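Local coordinates for N-terminal acetyltransferase-like protein (Chaetomium thermophilum, PDB 5NNP) that probably serves as the TPR-repeat auxiliary subunit of an N-terminal acetyltransferase, wrapping around and scaffolding the partner chain that transfers acetyl groups, at residues Y556-M570 and T651-I665. Residues are numbered along the deposited sequence; the frame is centred on the assembly and turned at random.
Sequences YFRAALDAVNLYLSM and TKDPLGDAMKFLNYI
The Tyr567 ring lies with one face against the first turn of helix 654-668, its CG 3.5 Å from Pro654 O and the CB of Asp657 over the same face, while Phe661 CE1 meets its edge. Phe661 in turn receives the methyl of Ala563 over the centre of one face, a CH-pi contact with CB 3.6 Å from the ring centroid. Farther along, the edge of Tyr664 points at the face of Tyr556 in an offset edge-to-face pair, planes at 77°. With CG anti to the backbone N (chi1 172°), Tyr556 extends across so that its OH donates to Phe661 O at 2.8 Å, in the carbonyl plane; this carbonyl also accepts from Ile665 N. Val564 sits as a knob among Ala658, Phe661, Leu662 and Ile665, and Ile665 in return among Phe557, Ala560, Leu561 and Val564. The hydroxyl of Tyr567 bonds to His511 and donates to a water that bridges to Asp657 OD2; a leucine here would probably leave His511 and the water without their hydroxyl partner and lose the flat ring face packed on Pro654 O. The segment axes run antiparallel (171°), approaching to 8.7 Å, the helix-pair packing characteristic of TPR-like alpha-solenoids.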
loop_
_atom_site.group_PDB
_atom_site.type_symbol
_atom_site.label_atom_id
_atom_site.label_comp_id
_atom_site.label_asym_id
_atom_site.label_seq_id
_atom_site.Cartn_x
_atom_site.Cartn_y
_atom_site.Cartn_z
ATOM N N TYR A 556 0.650 5.680 8.041
ATOM C CA TYR A 556 -0.216 5.791 9.212
ATOM C C TYR A 556 0.574 6.267 10.435
ATOM O O TYR A 556 0.153 7.172 11.153
ATOM C CB TYR A 556 -0.901 4.453 9.556
ATOM C CG TYR A 556 -1.633 4.532 10.886
ATOM C CD1 TYR A 556 -2.944 4.973 10.944
ATOM C CD2 TYR A 556 -0.992 4.218 12.090
ATOM C CE1 TYR A 556 -3.612 5.077 12.154
ATOM C CE2 TYR A 556 -1.644 4.319 13.301
ATOM C CZ TYR A 556 -2.956 4.750 13.334
ATOM O OH TYR A 556 -3.620 4.862 14.540
ATOM N N PHE A 557 1.710 5.627 10.673
ATOM C CA PHE A 557 2.438 5.802 11.916
ATOM C C PHE A 557 2.841 7.255 12.179
ATOM O O PHE A 557 2.676 7.752 13.283
ATOM C CB PHE A 557 3.682 4.910 11.923
ATOM C CG PHE A 557 4.442 4.956 13.215
ATOM C CD1 PHE A 557 4.148 4.058 14.233
ATOM C CD2 PHE A 557 5.429 5.915 13.425
ATOM C CE1 PHE A 557 4.830 4.096 15.437
ATOM C CE2 PHE A 557 6.113 5.966 14.625
ATOM C CZ PHE A 557 5.815 5.050 15.638
ATOM N N ARG A 558 3.348 7.939 11.159
ATOM C CA ARG A 558 3.837 9.308 11.335
ATOM C C ARG A 558 2.745 10.264 11.837
ATOM O O ARG A 558 2.879 10.881 12.897
ATOM C CB ARG A 558 4.436 9.827 10.029
ATOM C CG ARG A 558 5.115 11.178 10.177
ATOM C CD ARG A 558 5.866 11.577 8.925
ATOM N NE ARG A 558 6.182 12.999 8.930
ATOM C CZ ARG A 558 6.596 13.684 7.866
ATOM N NH1 ARG A 558 6.740 13.075 6.699
ATOM N NH2 ARG A 558 6.849 14.979 7.970
ATOM N N ALA A 559 1.663 10.377 11.073
ATOM C CA ALA A 559 0.554 11.230 11.467
ATOM C C ALA A 559 -0.000 10.800 12.811
ATOM O O ALA A 559 -0.413 11.645 13.598
ATOM C CB ALA A 559 -0.547 11.208 10.414
ATOM N N ALA A 560 -0.021 9.495 13.073
ATOM C CA ALA A 560 -0.598 8.997 14.320
ATOM C C ALA A 560 0.279 9.332 15.520
ATOM O O ALA A 560 -0.222 9.672 16.593
ATOM C CB ALA A 560 -0.828 7.498 14.247
ATOM N N LEU A 561 1.590 9.245 15.348
ATOM C CA LEU A 561 2.475 9.609 16.444
ATOM C C LEU A 561 2.434 11.123 16.681
ATOM O O LEU A 561 2.613 11.577 17.804
ATOM C CB LEU A 561 3.899 9.137 16.173
ATOM C CG LEU A 561 4.934 9.508 17.235
ATOM C CD1 LEU A 561 4.557 9.018 18.633
ATOM C CD2 LEU A 561 6.268 8.939 16.830
ATOM N N ASP A 562 2.181 11.900 15.628
ATOM C CA ASP A 562 1.977 13.342 15.788
ATOM C C ASP A 562 0.763 13.622 16.676
ATOM O O ASP A 562 0.871 14.326 17.673
ATOM C CB ASP A 562 1.788 14.050 14.439
ATOM C CG ASP A 562 3.026 13.997 13.549
ATOM O OD1 ASP A 562 4.129 13.634 14.013
ATOM O OD2 ASP A 562 2.893 14.331 12.358
ATOM N N ALA A 563 -0.395 13.087 16.298
ATOM C CA ALA A 563 -1.609 13.209 17.118
ATOM C C ALA A 563 -1.360 12.886 18.603
ATOM O O ALA A 563 -1.748 13.646 19.480
ATOM C CB ALA A 563 -2.724 12.302 16.568
ATOM N N VAL A 564 -0.711 11.761 18.880
ATOM C CA VAL A 564 -0.536 11.314 20.255
ATOM C C VAL A 564 0.346 12.295 21.027
ATOM O O VAL A 564 0.033 12.662 22.161
ATOM C CB VAL A 564 0.052 9.883 20.313
ATOM C CG1 VAL A 564 0.592 9.574 21.694
ATOM C CG2 VAL A 564 -1.017 8.856 19.905
ATOM N N ASN A 565 1.428 12.737 20.399
ATOM C CA ASN A 565 2.284 13.766 20.979
ATOM C C ASN A 565 1.574 15.110 21.215
ATOM O O ASN A 565 1.840 15.794 22.208
ATOM C CB ASN A 565 3.507 13.980 20.088
ATOM C CG ASN A 565 4.543 12.889 20.257
ATOM O OD1 ASN A 565 4.612 12.229 21.303
ATOM N ND2 ASN A 565 5.365 12.696 19.233
ATOM N N LEU A 566 0.670 15.483 20.315
ATOM C CA LEU A 566 -0.047 16.745 20.439
ATOM C C LEU A 566 -1.124 16.679 21.523
ATOM O O LEU A 566 -1.387 17.680 22.195
ATOM C CB LEU A 566 -0.665 17.143 19.097
ATOM C CG LEU A 566 -1.455 18.454 19.029
ATOM C CD1 LEU A 566 -0.661 19.627 19.617
ATOM C CD2 LEU A 566 -1.897 18.752 17.586
ATOM N N TYR A 567 -1.742 15.513 21.705
ATOM C CA TYR A 567 -2.713 15.340 22.796
ATOM C C TYR A 567 -2.007 15.338 24.158
ATOM O O TYR A 567 -2.518 15.892 25.133
ATOM C CB TYR A 567 -3.527 14.049 22.629
ATOM C CG TYR A 567 -4.687 14.140 21.649
ATOM C CD1 TYR A 567 -5.685 15.094 21.810
ATOM C CD2 TYR A 567 -4.793 13.258 20.575
ATOM C CE1 TYR A 567 -6.746 15.179 20.928
ATOM C CE2 TYR A 567 -5.853 13.340 19.683
ATOM C CZ TYR A 567 -6.827 14.298 19.868
ATOM O OH TYR A 567 -7.885 14.377 18.991
ATOM N N LEU A 568 -0.843 14.694 24.214
ATOM C CA LEU A 568 0.002 14.700 25.398
ATOM C C LEU A 568 0.360 16.128 25.805
ATOM O O LEU A 568 0.330 16.493 26.991
ATOM C CB LEU A 568 1.275 13.904 25.139
ATOM C CG LEU A 568 1.210 12.412 25.426
ATOM C CD1 LEU A 568 2.460 11.709 24.891
ATOM C CD2 LEU A 568 1.028 12.189 26.926
ATOM N N SER A 569 0.715 16.924 24.801
ATOM C CA SER A 569 1.025 18.327 25.014
ATOM C C SER A 569 -0.199 19.065 25.546
ATOM O O SER A 569 -0.104 19.806 26.524
ATOM C CB SER A 569 1.514 18.966 23.718
ATOM O OG SER A 569 1.340 20.370 23.747
ATOM N N MET A 570 -1.345 18.855 24.900
ATOM C CA MET A 570 -2.595 19.474 25.336
ATOM C C MET A 570 -2.972 19.067 26.755
ATOM O O MET A 570 -3.594 19.841 27.477
ATOM C CB MET A 570 -3.740 19.121 24.384
ATOM C CG MET A 570 -3.593 19.689 22.988
ATOM S SD MET A 570 -4.740 18.893 21.836
ATOM C CE MET A 570 -6.325 19.364 22.537
ATOM N N THR A 651 -11.238 19.758 23.383
ATOM C CA THR A 651 -11.596 18.531 24.081
ATOM C C THR A 651 -11.331 18.646 25.585
ATOM O O THR A 651 -10.427 19.350 26.019
ATOM C CB THR A 651 -10.826 17.314 23.498
ATOM O OG1 THR A 651 -11.238 16.106 24.157
ATOM C CG2 THR A 651 -9.318 17.499 23.640
ATOM N N LYS A 652 -12.143 17.959 26.378
ATOM C CA LYS A 652 -11.913 17.876 27.816
ATOM C C LYS A 652 -11.143 16.597 28.147
ATOM O O LYS A 652 -10.584 16.462 29.231
ATOM C CB LYS A 652 -13.238 17.927 28.576
ATOM C CG LYS A 652 -14.014 19.225 28.371
ATOM C CD LYS A 652 -13.226 20.455 28.848
ATOM C CE LYS A 652 -14.008 21.749 28.625
ATOM N NZ LYS A 652 -13.451 22.898 29.404
ATOM N N ASP A 653 -11.102 15.670 27.191
ATOM C CA ASP A 653 -10.422 14.394 27.373
ATOM C C ASP A 653 -9.477 14.110 26.216
ATOM O O ASP A 653 -9.818 13.374 25.304
ATOM C CB ASP A 653 -11.438 13.253 27.503
ATOM C CG ASP A 653 -10.781 11.911 27.778
ATOM O OD1 ASP A 653 -9.646 11.909 28.297
ATOM O OD2 ASP A 653 -11.396 10.862 27.484
ATOM N N PRO A 654 -8.276 14.689 26.260
ATOM C CA PRO A 654 -7.299 14.522 25.182
ATOM C C PRO A 654 -6.674 13.133 25.193
ATOM O O PRO A 654 -6.478 12.530 24.128
ATOM C CB PRO A 654 -6.245 15.598 25.475
ATOM C CG PRO A 654 -6.710 16.320 26.741
ATOM C CD PRO A 654 -7.740 15.465 27.389
ATOM N N LEU A 655 -6.365 12.625 26.378
ATOM C CA LEU A 655 -5.746 11.312 26.479
ATOM C C LEU A 655 -6.728 10.244 25.992
ATOM O O LEU A 655 -6.329 9.247 25.390
ATOM C CB LEU A 655 -5.289 11.037 27.913
ATOM C CG LEU A 655 -4.269 12.041 28.462
ATOM C CD1 LEU A 655 -3.945 11.794 29.945
ATOM C CD2 LEU A 655 -3.013 12.016 27.618
ATOM N N GLY A 656 -8.015 10.472 26.239
ATOM C CA GLY A 656 -9.051 9.602 25.719
ATOM C C GLY A 656 -9.126 9.679 24.202
ATOM O O GLY A 656 -9.357 8.669 23.524
ATOM N N ASP A 657 -8.923 10.882 23.664
ATOM C CA ASP A 657 -8.991 11.099 22.222
ATOM C C ASP A 657 -7.774 10.517 21.499
ATOM O O ASP A 657 -7.829 10.224 20.304
ATOM C CB ASP A 657 -9.132 12.596 21.914
ATOM C CG ASP A 657 -10.495 13.144 22.325
ATOM O OD1 ASP A 657 -11.340 12.340 22.759
ATOM O OD2 ASP A 657 -10.736 14.367 22.206
ATOM N N ALA A 658 -6.683 10.343 22.240
ATOM C CA ALA A 658 -5.449 9.807 21.697
ATOM C C ALA A 658 -5.486 8.295 21.499
ATOM O O ALA A 658 -4.746 7.756 20.668
ATOM C CB ALA A 658 -4.291 10.176 22.597
ATOM N N MET A 659 -6.345 7.616 22.258
ATOM C CA MET A 659 -6.360 6.153 22.292
ATOM C C MET A 659 -6.562 5.469 20.930
ATOM O O MET A 659 -5.889 4.485 20.637
ATOM C CB MET A 659 -7.432 5.668 23.263
ATOM C CG MET A 659 -7.182 6.106 24.695
ATOM S SD MET A 659 -5.452 5.885 25.141
ATOM C CE MET A 659 -5.271 4.101 25.176
ATOM N N LYS A 660 -7.464 5.972 20.094
ATOM C CA LYS A 660 -7.676 5.323 18.798
ATOM C C LYS A 660 -6.425 5.409 17.906
ATOM O O LYS A 660 -6.142 4.479 17.131
ATOM C CB LYS A 660 -8.901 5.913 18.075
ATOM C CG LYS A 660 -8.749 7.322 17.518
ATOM C CD LYS A 660 -9.890 7.654 16.550
ATOM C CE LYS A 660 -9.671 8.982 15.826
ATOM N NZ LYS A 660 -10.832 9.402 14.982
ATOM N N PHE A 661 -5.665 6.502 18.029
ATOM C CA PHE A 661 -4.389 6.609 17.326
ATOM C C PHE A 661 -3.341 5.658 17.902
ATOM O O PHE A 661 -2.646 4.946 17.166
ATOM C CB PHE A 661 -3.852 8.034 17.389
ATOM C CG PHE A 661 -4.726 9.059 16.713
ATOM C CD1 PHE A 661 -5.726 9.713 17.415
ATOM C CD2 PHE A 661 -4.519 9.394 15.383
ATOM C CE1 PHE A 661 -6.515 10.670 16.798
ATOM C CE2 PHE A 661 -5.302 10.347 14.761
ATOM C CZ PHE A 661 -6.301 10.990 15.465
ATOM N N LEU A 662 -3.234 5.660 19.228
ATOM C CA LEU A 662 -2.212 4.908 19.941
ATOM C C LEU A 662 -2.390 3.390 19.820
ATOM O O LEU A 662 -1.421 2.665 19.586
ATOM C CB LEU A 662 -2.210 5.315 21.414
ATOM C CG LEU A 662 -1.203 4.572 22.281
ATOM C CD1 LEU A 662 0.206 4.898 21.808
ATOM C CD2 LEU A 662 -1.412 4.905 23.759
ATOM N N ASN A 663 -3.622 2.919 19.989
ATOM C CA ASN A 663 -3.946 1.498 19.850
ATOM C C ASN A 663 -3.419 0.866 18.563
ATOM O O ASN A 663 -2.872 -0.238 18.573
ATOM C CB ASN A 663 -5.458 1.279 19.911
ATOM C CG ASN A 663 -6.053 1.578 21.280
ATOM O OD1 ASN A 663 -5.379 1.500 22.317
ATOM N ND2 ASN A 663 -7.337 1.912 21.285
ATOM N N TYR A 664 -3.586 1.563 17.448
ATOM C CA TYR A 664 -3.058 1.063 16.182
ATOM C C TYR A 664 -1.547 1.104 16.174
ATOM O O TYR A 664 -0.901 0.248 15.572
ATOM C CB TYR A 664 -3.586 1.874 15.010
ATOM C CG TYR A 664 -5.006 1.569 14.635
ATOM C CD1 TYR A 664 -5.532 0.293 14.807
ATOM C CD2 TYR A 664 -5.823 2.551 14.088
ATOM C CE1 TYR A 664 -6.831 0.005 14.450
ATOM C CE2 TYR A 664 -7.116 2.274 13.732
ATOM C CZ TYR A 664 -7.614 0.994 13.915
ATOM O OH TYR A 664 -8.896 0.707 13.548
ATOM N N ILE A 665 -0.988 2.125 16.815
ATOM C CA ILE A 665 0.457 2.275 16.860
ATOM C C ILE A 665 1.076 1.092 17.565
ATOM O O ILE A 665 1.964 0.443 17.033
ATOM C CB ILE A 665 0.875 3.563 17.576
ATOM C CG1 ILE A 665 0.330 4.784 16.833
ATOM C CG2 ILE A 665 2.387 3.635 17.700
ATOM C CD1 ILE A 665 0.875 6.115 17.345
HETATM O O HOH W 1 -9.954 15.935 20.190
#